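Local coordinates for cell division control protein 4 (Saccharomyces cerevisiae, PDB 3V7D) that recognises phosphorylated proteins such as the CDK inhibitor SIC1 as the substrate-binding F-box subunit of an SCF ubiquitin ligase, directing their ubiquitination and degradation, at residues I282-V294 with Y304-Y318. The protein carries 1 engineered substitution. Numbering follows the deposited sequence.
Sequences IVVSGSYDNTLIV and YILSGHTDRIYSTIY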
ATOM      1  N   ILE B 282      20.742   8.968   1.179  1.00 53.61           N
ATOM      2  CA  ILE B 282      20.278  10.052   0.322  1.00 52.35           C
ATOM      3  C   ILE B 282      19.170  10.869   0.975  1.00 53.09           C
ATOM      4  O   ILE B 282      18.163  10.322   1.429  1.00 50.38           O
ATOM      5  CB  ILE B 282      19.788   9.531  -1.035  1.00 47.88           C
ATOM      6  CG1 ILE B 282      20.921   8.807  -1.759  1.00 51.05           C
ATOM      7  CG2 ILE B 282      19.281  10.682  -1.889  1.00 46.63           C
ATOM      8  CD1 ILE B 282      22.082   9.711  -2.115  1.00 51.23           C
ATOM      9  N   VAL B 283      19.369  12.184   1.021  1.00 51.02           N
ATOM     10  CA  VAL B 283      18.387  13.098   1.587  1.00 46.11           C
ATOM     11  C   VAL B 283      18.153  14.272   0.644  1.00 45.71           C
ATOM     12  O   VAL B 283      19.102  14.857   0.126  1.00 46.12           O
ATOM     13  CB  VAL B 283      18.843  13.637   2.958  1.00 51.19           C
ATOM     14  CG1 VAL B 283      17.858  14.664   3.479  1.00 48.03           C
ATOM     15  CG2 VAL B 283      18.999  12.500   3.957  1.00 55.68           C
ATOM     16  N   VAL B 284      16.886  14.608   0.421  1.00 46.58           N
ATOM     17  CA  VAL B 284      16.527  15.751  -0.410  1.00 41.67           C
ATOM     18  C   VAL B 284      15.931  16.878   0.433  1.00 48.12           C
ATOM     19  O   VAL B 284      15.050  16.644   1.263  1.00 50.93           O
ATOM     20  CB  VAL B 284      15.520  15.353  -1.500  1.00 39.73           C
ATOM     21  CG1 VAL B 284      15.203  16.546  -2.394  1.00 41.41           C
ATOM     22  CG2 VAL B 284      16.064  14.197  -2.327  1.00 39.20           C
ATOM     23  N   SER B 285      16.419  18.098   0.227  1.00 43.95           N
ATOM     24  CA  SER B 285      15.861  19.261   0.904  1.00 43.85           C
ATOM     25  C   SER B 285      15.206  20.196  -0.104  1.00 45.11           C
ATOM     26  O   SER B 285      15.672  20.316  -1.231  1.00 45.48           O
ATOM     27  CB  SER B 285      16.947  20.018   1.666  1.00 43.18           C
ATOM     28  OG  SER B 285      17.891  20.577   0.766  1.00 42.06           O
ATOM     29  N   GLY B 286      14.124  20.850   0.309  1.00 43.71           N
ATOM     30  CA  GLY B 286      13.480  21.870  -0.500  1.00 43.96           C
ATOM     31  C   GLY B 286      13.477  23.198   0.233  1.00 43.83           C
ATOM     32  O   GLY B 286      13.294  23.237   1.450  1.00 46.18           O
ATOM     33  N   SER B 287      13.676  24.291  -0.497  1.00 43.00           N
ATOM     34  CA  SER B 287      13.848  25.595   0.139  1.00 45.64           C
ATOM     35  C   SER B 287      12.977  26.695  -0.450  1.00 43.35           C
ATOM     36  O   SER B 287      12.467  26.576  -1.566  1.00 41.43           O
ATOM     37  CB  SER B 287      15.318  26.026   0.076  1.00 51.57           C
ATOM     38  OG  SER B 287      15.475  27.413   0.339  1.00 52.00           O
ATOM     39  N   TYR B 288      12.830  27.773   0.317  1.00 47.95           N
ATOM     40  CA  TYR B 288      12.170  28.987  -0.147  1.00 47.49           C
ATOM     41  C   TYR B 288      12.979  29.730  -1.214  1.00 48.11           C
ATOM     42  O   TYR B 288      12.511  30.732  -1.756  1.00 50.65           O
ATOM     43  CB  TYR B 288      11.871  29.925   1.028  1.00 48.73           C
ATOM     44  CG  TYR B 288      10.637  29.551   1.821  1.00 51.42           C
ATOM     45  CD1 TYR B 288       9.787  28.544   1.386  1.00 50.62           C
ATOM     46  CD2 TYR B 288      10.316  30.213   3.001  1.00 52.35           C
ATOM     47  CE1 TYR B 288       8.655  28.200   2.102  1.00 50.25           C
ATOM     48  CE2 TYR B 288       9.184  29.877   3.726  1.00 52.32           C
ATOM     49  CZ  TYR B 288       8.357  28.869   3.272  1.00 53.12           C
ATOM     50  OH  TYR B 288       7.230  28.526   3.985  1.00 49.90           O
ATOM     51  N   ASP B 289      14.185  29.247  -1.516  1.00 46.41           N
ATOM     52  CA  ASP B 289      14.979  29.822  -2.606  1.00 49.15           C
ATOM     53  C   ASP B 289      14.626  29.233  -3.975  1.00 49.41           C
ATOM     54  O   ASP B 289      15.364  29.419  -4.942  1.00 52.28           O
ATOM     55  CB  ASP B 289      16.487  29.690  -2.338  1.00 50.70           C
ATOM     56  CG  ASP B 289      16.971  28.242  -2.316  1.00 55.44           C
ATOM     57  OD1 ASP B 289      16.249  27.335  -2.783  1.00 53.81           O
ATOM     58  OD2 ASP B 289      18.101  28.011  -1.835  1.00 57.85           O
ATOM     59  N   ASN B 290      13.510  28.507  -4.031  1.00 43.01           N
ATOM     60  CA  ASN B 290      12.995  27.892  -5.264  1.00 45.97           C
ATOM     61  C   ASN B 290      13.802  26.702  -5.790  1.00 45.56           C
ATOM     62  O   ASN B 290      13.599  26.263  -6.922  1.00 47.14           O
ATOM     63  CB  ASN B 290      12.820  28.925  -6.389  1.00 48.33           C
ATOM     64  CG  ASN B 290      12.217  30.223  -5.904  1.00 50.26           C
ATOM     65  OD1 ASN B 290      11.721  30.309  -4.781  1.00 54.14           O
ATOM     66  ND2 ASN B 290      12.252  31.245  -6.753  1.00 49.39           N
ATOM     67  N   THR B 291      14.713  26.179  -4.978  1.00 45.40           N
ATOM     68  CA  THR B 291      15.557  25.073  -5.410  1.00 43.05           C
ATOM     69  C   THR B 291      15.493  23.900  -4.442  1.00 47.43           C
ATOM     70  O   THR B 291      15.109  24.050  -3.280  1.00 41.23           O
ATOM     71  CB  THR B 291      17.036  25.494  -5.522  1.00 49.31           C
ATOM     72  OG1 THR B 291      17.579  25.698  -4.208  1.00 52.91           O
ATOM     73  CG2 THR B 291      17.181  26.773  -6.340  1.00 44.57           C
ATOM     74  N   LEU B 292      15.881  22.729  -4.927  1.00 50.86           N
ATOM     75  CA  LEU B 292      16.067  21.582  -4.057  1.00 50.14           C
ATOM     76  C   LEU B 292      17.503  21.099  -4.159  1.00 50.43           C
ATOM     77  O   LEU B 292      18.162  21.303  -5.177  1.00 49.63           O
ATOM     78  CB  LEU B 292      15.120  20.445  -4.429  1.00 45.11           C
ATOM     79  CG  LEU B 292      13.628  20.767  -4.430  1.00 43.32           C
ATOM     80  CD1 LEU B 292      13.163  21.091  -5.841  1.00 38.22           C
ATOM     81  CD2 LEU B 292      12.856  19.603  -3.855  1.00 39.47           C
ATOM     82  N   ILE B 293      17.987  20.461  -3.100  1.00 45.12           N
ATOM     83  CA  ILE B 293      19.311  19.865  -3.138  1.00 49.32           C
ATOM     84  C   ILE B 293      19.248  18.399  -2.732  1.00 50.64           C
ATOM     85  O   ILE B 293      18.572  18.040  -1.766  1.00 54.51           O
ATOM     86  CB  ILE B 293      20.317  20.628  -2.242  1.00 47.86           C
ATOM     87  CG1 ILE B 293      20.437  22.084  -2.698  1.00 46.25           C
ATOM     88  CG2 ILE B 293      21.677  19.964  -2.295  1.00 47.71           C
ATOM     89  CD1 ILE B 293      21.476  22.890  -1.933  1.00 49.16           C
ATOM     90  N   VAL B 294      19.933  17.554  -3.496  1.00 45.60           N
ATOM     91  CA  VAL B 294      20.054  16.143  -3.162  1.00 47.39           C
ATOM     92  C   VAL B 294      21.383  15.925  -2.456  1.00 50.92           C
ATOM     93  O   VAL B 294      22.443  16.158  -3.033  1.00 58.06           O
ATOM     94  CB  VAL B 294      20.004  15.261  -4.417  1.00 48.17           C
ATOM     95  CG1 VAL B 294      20.027  13.789  -4.031  1.00 45.87           C
ATOM     96  CG2 VAL B 294      18.770  15.585  -5.244  1.00 46.75           C
ATOM     97  N   TYR B 304      23.286  17.023  -6.294  1.00 58.50           N
ATOM     98  CA  TYR B 304      22.629  17.794  -7.339  1.00 54.71           C
ATOM     99  C   TYR B 304      21.929  19.017  -6.773  1.00 55.34           C
ATOM    100  O   TYR B 304      21.514  19.036  -5.615  1.00 57.98           O
ATOM    101  CB  TYR B 304      21.600  16.939  -8.079  1.00 47.60           C
ATOM    102  CG  TYR B 304      22.143  15.668  -8.684  1.00 54.14           C
ATOM    103  CD1 TYR B 304      22.974  15.704  -9.798  1.00 58.60           C
ATOM    104  CD2 TYR B 304      21.805  14.429  -8.156  1.00 57.08           C
ATOM    105  CE1 TYR B 304      23.465  14.538 -10.361  1.00 61.23           C
ATOM    106  CE2 TYR B 304      22.289  13.259  -8.709  1.00 62.15           C
ATOM    107  CZ  TYR B 304      23.119  13.318  -9.810  1.00 64.98           C
ATOM    108  OH  TYR B 304      23.601  12.155 -10.362  1.00 68.37           O
ATOM    109  N   ILE B 305      21.805  20.041  -7.606  1.00 53.70           N
ATOM    110  CA  ILE B 305      20.942  21.165  -7.303  1.00 52.14           C
ATOM    111  C   ILE B 305      19.834  21.166  -8.339  1.00 55.35           C
ATOM    112  O   ILE B 305      20.095  21.243  -9.540  1.00 52.22           O
ATOM    113  CB  ILE B 305      21.689  22.499  -7.357  1.00 53.02           C
ATOM    114  CG1 ILE B 305      22.871  22.487  -6.385  1.00 60.38           C
ATOM    115  CG2 ILE B 305      20.739  23.640  -7.038  1.00 48.85           C
ATOM    116  CD1 ILE B 305      23.698  23.760  -6.404  1.00 62.95           C
ATOM    117  N   LEU B 306      18.597  21.062  -7.869  1.00 52.58           N
ATOM    118  CA  LEU B 306      17.452  20.988  -8.756  1.00 50.63           C
ATOM    119  C   LEU B 306      16.841  22.374  -8.945  1.00 49.97           C
ATOM    120  O   LEU B 306      16.082  22.859  -8.100  1.00 50.17           O
ATOM    121  CB  LEU B 306      16.425  19.999  -8.202  1.00 49.99           C
ATOM    122  CG  LEU B 306      16.996  18.620  -7.843  1.00 48.00           C
ATOM    123  CD1 LEU B 306      15.894  17.670  -7.385  1.00 42.94           C
ATOM    124  CD2 LEU B 306      17.779  18.022  -9.015  1.00 44.61           C
ATOM    125  N   SER B 307      17.186  23.006 -10.062  1.00 43.02           N
ATOM    126  CA  SER B 307      16.751  24.365 -10.352  1.00 49.94           C
ATOM    127  C   SER B 307      15.722  24.360 -11.467  1.00 46.57           C
ATOM    128  O   SER B 307      15.770  23.513 -12.357  1.00 47.46           O
ATOM    129  CB  SER B 307      17.946  25.225 -10.777  1.00 57.61           C
ATOM    130  OG  SER B 307      19.019  25.100  -9.863  1.00 65.59           O
ATOM    131  N   GLY B 308      14.800  25.316 -11.431  1.00 47.45           N
ATOM    132  CA  GLY B 308      13.776  25.406 -12.455  1.00 51.13           C
ATOM    133  C   GLY B 308      12.450  25.948 -11.957  1.00 52.89           C
ATOM    134  O   GLY B 308      11.751  26.640 -12.696  1.00 54.23           O
ATOM    135  N   HIS B 309      12.091  25.626 -10.716  1.00 45.58           N
ATOM    136  CA  HIS B 309      10.891  26.199 -10.116  1.00 44.36           C
ATOM    137  C   HIS B 309      11.055  27.715 -10.060  1.00 47.36           C
ATOM    138  O   HIS B 309      12.166  28.217  -9.897  1.00 48.11           O
ATOM    139  CB  HIS B 309      10.633  25.626  -8.716  1.00 43.73           C
ATOM    140  CG  HIS B 309       9.957  24.287  -8.719  1.00 43.75           C
ATOM    141  ND1 HIS B 309       8.643  24.115  -9.104  1.00 45.86           N
ATOM    142  CD2 HIS B 309      10.409  23.058  -8.372  1.00 39.83           C
ATOM    143  CE1 HIS B 309       8.320  22.838  -9.003  1.00 45.88           C
ATOM    144  NE2 HIS B 309       9.373  22.175  -8.560  1.00 42.51           N
ATOM    145  N   THR B 310       9.955  28.441 -10.219  1.00 47.59           N
ATOM    146  CA  THR B 310      10.013  29.897 -10.231  1.00 50.91           C
ATOM    147  C   THR B 310       9.523  30.495  -8.913  1.00 52.95           C
ATOM    148  O   THR B 310       9.390  31.714  -8.784  1.00 52.93           O
ATOM    149  CB  THR B 310       9.196  30.478 -11.393  1.00 51.35           C
ATOM    150  OG1 THR B 310       7.880  29.912 -11.376  1.00 50.02           O
ATOM    151  CG2 THR B 310       9.860  30.152 -12.731  1.00 48.31           C
ATOM    152  N   ASP B 311       9.257  29.636  -7.935  1.00 51.72           N
ATOM    153  CA  ASP B 311       8.837  30.103  -6.618  1.00 52.17           C
ATOM    154  C   ASP B 311       9.127  29.072  -5.523  1.00 52.86           C
ATOM    155  O   ASP B 311       9.649  27.991  -5.799  1.00 52.82           O
ATOM    156  CB  ASP B 311       7.360  30.496  -6.629  1.00 50.04           C
ATOM    157  CG  ASP B 311       7.073  31.689  -5.741  1.00 53.46           C
ATOM    158  OD1 ASP B 311       7.845  31.912  -4.788  1.00 56.31           O
ATOM    159  OD2 ASP B 311       6.082  32.405  -5.993  1.00 53.29           O
ATOM    160  N   ARG B 312       8.795  29.429  -4.284  1.00 53.79           N
ATOM    161  CA  ARG B 312       9.095  28.620  -3.101  1.00 53.25           C
ATOM    162  C   ARG B 312       8.768  27.133  -3.240  1.00 48.21           C
ATOM    163  O   ARG B 312       7.736  26.765  -3.796  1.00 41.87           O
ATOM    164  CB  ARG B 312       8.328  29.158  -1.895  1.00 56.93           C
ATOM    165  CG  ARG B 312       8.686  30.563  -1.472  1.00 62.55           C
ATOM    166  CD  ARG B 312       7.816  30.981  -0.298  1.00 62.26           C
ATOM    167  NE  ARG B 312       8.363  32.127   0.419  1.00 63.56           N
ATOM    168  CZ  ARG B 312       7.847  32.616   1.541  1.00 63.02           C
ATOM    169  NH1 ARG B 312       6.770  32.055   2.080  1.00 57.33           N
ATOM    170  NH2 ARG B 312       8.410  33.664   2.127  1.00 63.79           N
ATOM    171  N   ILE B 313       9.654  26.289  -2.723  1.00 43.49           N
ATOM    172  CA  ILE B 313       9.370  24.869  -2.606  1.00 39.72           C
ATOM    173  C   ILE B 313       8.750  24.626  -1.236  1.00 40.96           C
ATOM    174  O   ILE B 313       9.311  25.023  -0.215  1.00 44.42           O
ATOM    175  CB  ILE B 313      10.640  24.010  -2.719  1.00 41.13           C
ATOM    176  CG1 ILE B 313      11.524  24.476  -3.880  1.00 41.04           C
ATOM    177  CG2 ILE B 313      10.265  22.538  -2.847  1.00 39.16           C
ATOM    178  CD1 ILE B 313      10.921  24.255  -5.244  1.00 41.71           C
ATOM    179  N   TYR B 314       7.594  23.976  -1.211  1.00 32.98           N
ATOM    180  CA  TYR B 314       6.883  23.756   0.041  1.00 36.82           C
ATOM    181  C   TYR B 314       6.910  22.299   0.488  1.00 37.31           C
ATOM    182  O   TYR B 314       6.764  22.002   1.670  1.00 38.10           O
ATOM    183  CB  TYR B 314       5.442  24.257  -0.064  1.00 36.61           C
ATOM    184  CG  TYR B 314       5.286  25.700   0.348  1.00 46.00           C
ATOM    185  CD1 TYR B 314       5.485  26.730  -0.561  1.00 47.42           C
ATOM    186  CD2 TYR B 314       4.955  26.035   1.655  1.00 48.68           C
ATOM    187  CE1 TYR B 314       5.347  28.053  -0.181  1.00 50.04           C
ATOM    188  CE2 TYR B 314       4.815  27.351   2.043  1.00 50.16           C
ATOM    189  CZ  TYR B 314       5.012  28.358   1.124  1.00 53.90           C
ATOM    190  OH  TYR B 314       4.874  29.673   1.515  1.00 57.04           O
ATOM    191  N   SER B 315       7.114  21.392  -0.460  1.00 36.53           N
ATOM    192  CA  SER B 315       7.073  19.974  -0.153  1.00 36.36           C
ATOM    193  C   SER B 315       7.919  19.164  -1.119  1.00 36.68           C
ATOM    194  O   SER B 315       7.914  19.413  -2.327  1.00 34.37           O
ATOM    195  CB  SER B 315       5.627  19.477  -0.201  1.00 33.91           C
ATOM    196  OG  SER B 315       5.557  18.102   0.111  1.00 35.46           O
ATOM    197  N   THR B 316       8.642  18.186  -0.586  1.00 33.59           N
ATOM    198  CA  THR B 316       9.352  17.243  -1.439  1.00 32.44           C
ATOM    199  C   THR B 316       9.280  15.809  -0.920  1.00 35.46           C
ATOM    200  O   THR B 316       9.202  15.559   0.287  1.00 35.14           O
ATOM    201  CB  THR B 316      10.826  17.638  -1.647  1.00 34.88           C
ATOM    202  OG1 THR B 316      11.372  16.878  -2.732  1.00 36.35           O
ATOM    203  CG2 THR B 316      11.646  17.385  -0.383  1.00 33.80           C
ATOM    204  N   ILE B 317       9.294  14.868  -1.852  1.00 34.38           N
ATOM    205  CA  ILE B 317       9.370  13.459  -1.508  1.00 34.05           C
ATOM    206  C   ILE B 317      10.527  12.822  -2.257  1.00 38.45           C
ATOM    207  O   ILE B 317      10.676  13.013  -3.463  1.00 41.53           O
ATOM    208  CB  ILE B 317       8.072  12.718  -1.860  1.00 35.97           C
ATOM    209  CG1 ILE B 317       6.934  13.177  -0.941  1.00 34.79           C
ATOM    210  CG2 ILE B 317       8.269  11.209  -1.751  1.00 36.52           C
ATOM    211  CD1 ILE B 317       5.640  12.435  -1.168  1.00 32.27           C
ATOM    212  N   TYR B 318      11.361  12.082  -1.536  1.00 38.74           N
ATOM    213  CA  TYR B 318      12.375  11.269  -2.183  1.00 39.76           C
ATOM    214  C   TYR B 318      11.794   9.889  -2.477  1.00 39.27           C
ATOM    215  O   TYR B 318      11.624   9.072  -1.576  1.00 39.30           O
ATOM    216  CB  TYR B 318      13.629  11.158  -1.309  1.00 37.92           C
ATOM    217  CG  TYR B 318      14.667  10.191  -1.835  1.00 42.73           C
ATOM    218  CD1 TYR B 318      14.948  10.109  -3.194  1.00 43.38           C
ATOM    219  CD2 TYR B 318      15.384   9.370  -0.968  1.00 49.43           C
ATOM    220  CE1 TYR B 318      15.901   9.228  -3.679  1.00 44.19           C
ATOM    221  CE2 TYR B 318      16.345   8.487  -1.444  1.00 48.79           C
ATOM    222  CZ  TYR B 318      16.596   8.422  -2.801  1.00 49.13           C
ATOM    223  OH  TYR B 318      17.542   7.549  -3.288  1.00 56.39           O
TER
HETATM  224  O   HOH W   1      14.939  26.829  -9.251  1.00 53.35           O
HETATM  225  O   HOH W   2      13.510  24.223  -8.371  1.00 53.41           O
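Arg-312 lies flat on Tyr-288: the guanidinium and ring planes differ by 5°, and CZ of Arg-312 stands 3.9 Å from the centroid of the Tyr-288 ring, which makes the stack a cation-pi contact. The arginine chain, with CD anti to CA (chi2 178°) and extended on to NE, also brings its CD over the same ring. NH1 of Arg-312 then donates, in the guanidinium plane, to OH of Tyr-314 at 3.1 Å, fixing the group's rotation. Tyr-288 and Tyr-314 meet obliquely, their planes 52° apart. Were Arg-312 an alanine, this face of Tyr-288 would probably lose its cover and the Tyr-314 hydroxyl the donor NH1.

Backbone bonds join strands 292-294 and 304-306 as an antiparallel pair, with Leu-306 N to Leu-292 O the shortest at 2.7 Å. Farther on, Ile-313 N reaches Ser-287 O (3.1 Å). Two waters lie between Asn-290 O and the 306-309 backbone, one accepting from Gly-308 N and the other from His-309 N.

Apolar packing fills the interval between the sheets. CD1 of Leu-292 meets CD1 of Ile-313 at 3.9 Å, the two side chains crossing nearly perpendicularly, while its CD2 points tip to tip at Thr-316, whose OG1 is bonded to Ile-326 O. Ile-282 lays CG2 over the face of the Tyr-318 ring, 3.9 Å from its centroid. At Gly-286 a CB would collide with CG2 of Ile-313.

Strands 292-296 and 301-306, the outer hairpin of one blade, thus lead into 313-319, the innermost strand of the next, the blade-to-blade junction of a WD40 beta-propeller. At its Tyr-288 end, this junction contributes to the peptide site: Tyr-288 OH bonds a modified side chain of the bound peptide, and Tyr-314 packs on an apolar one.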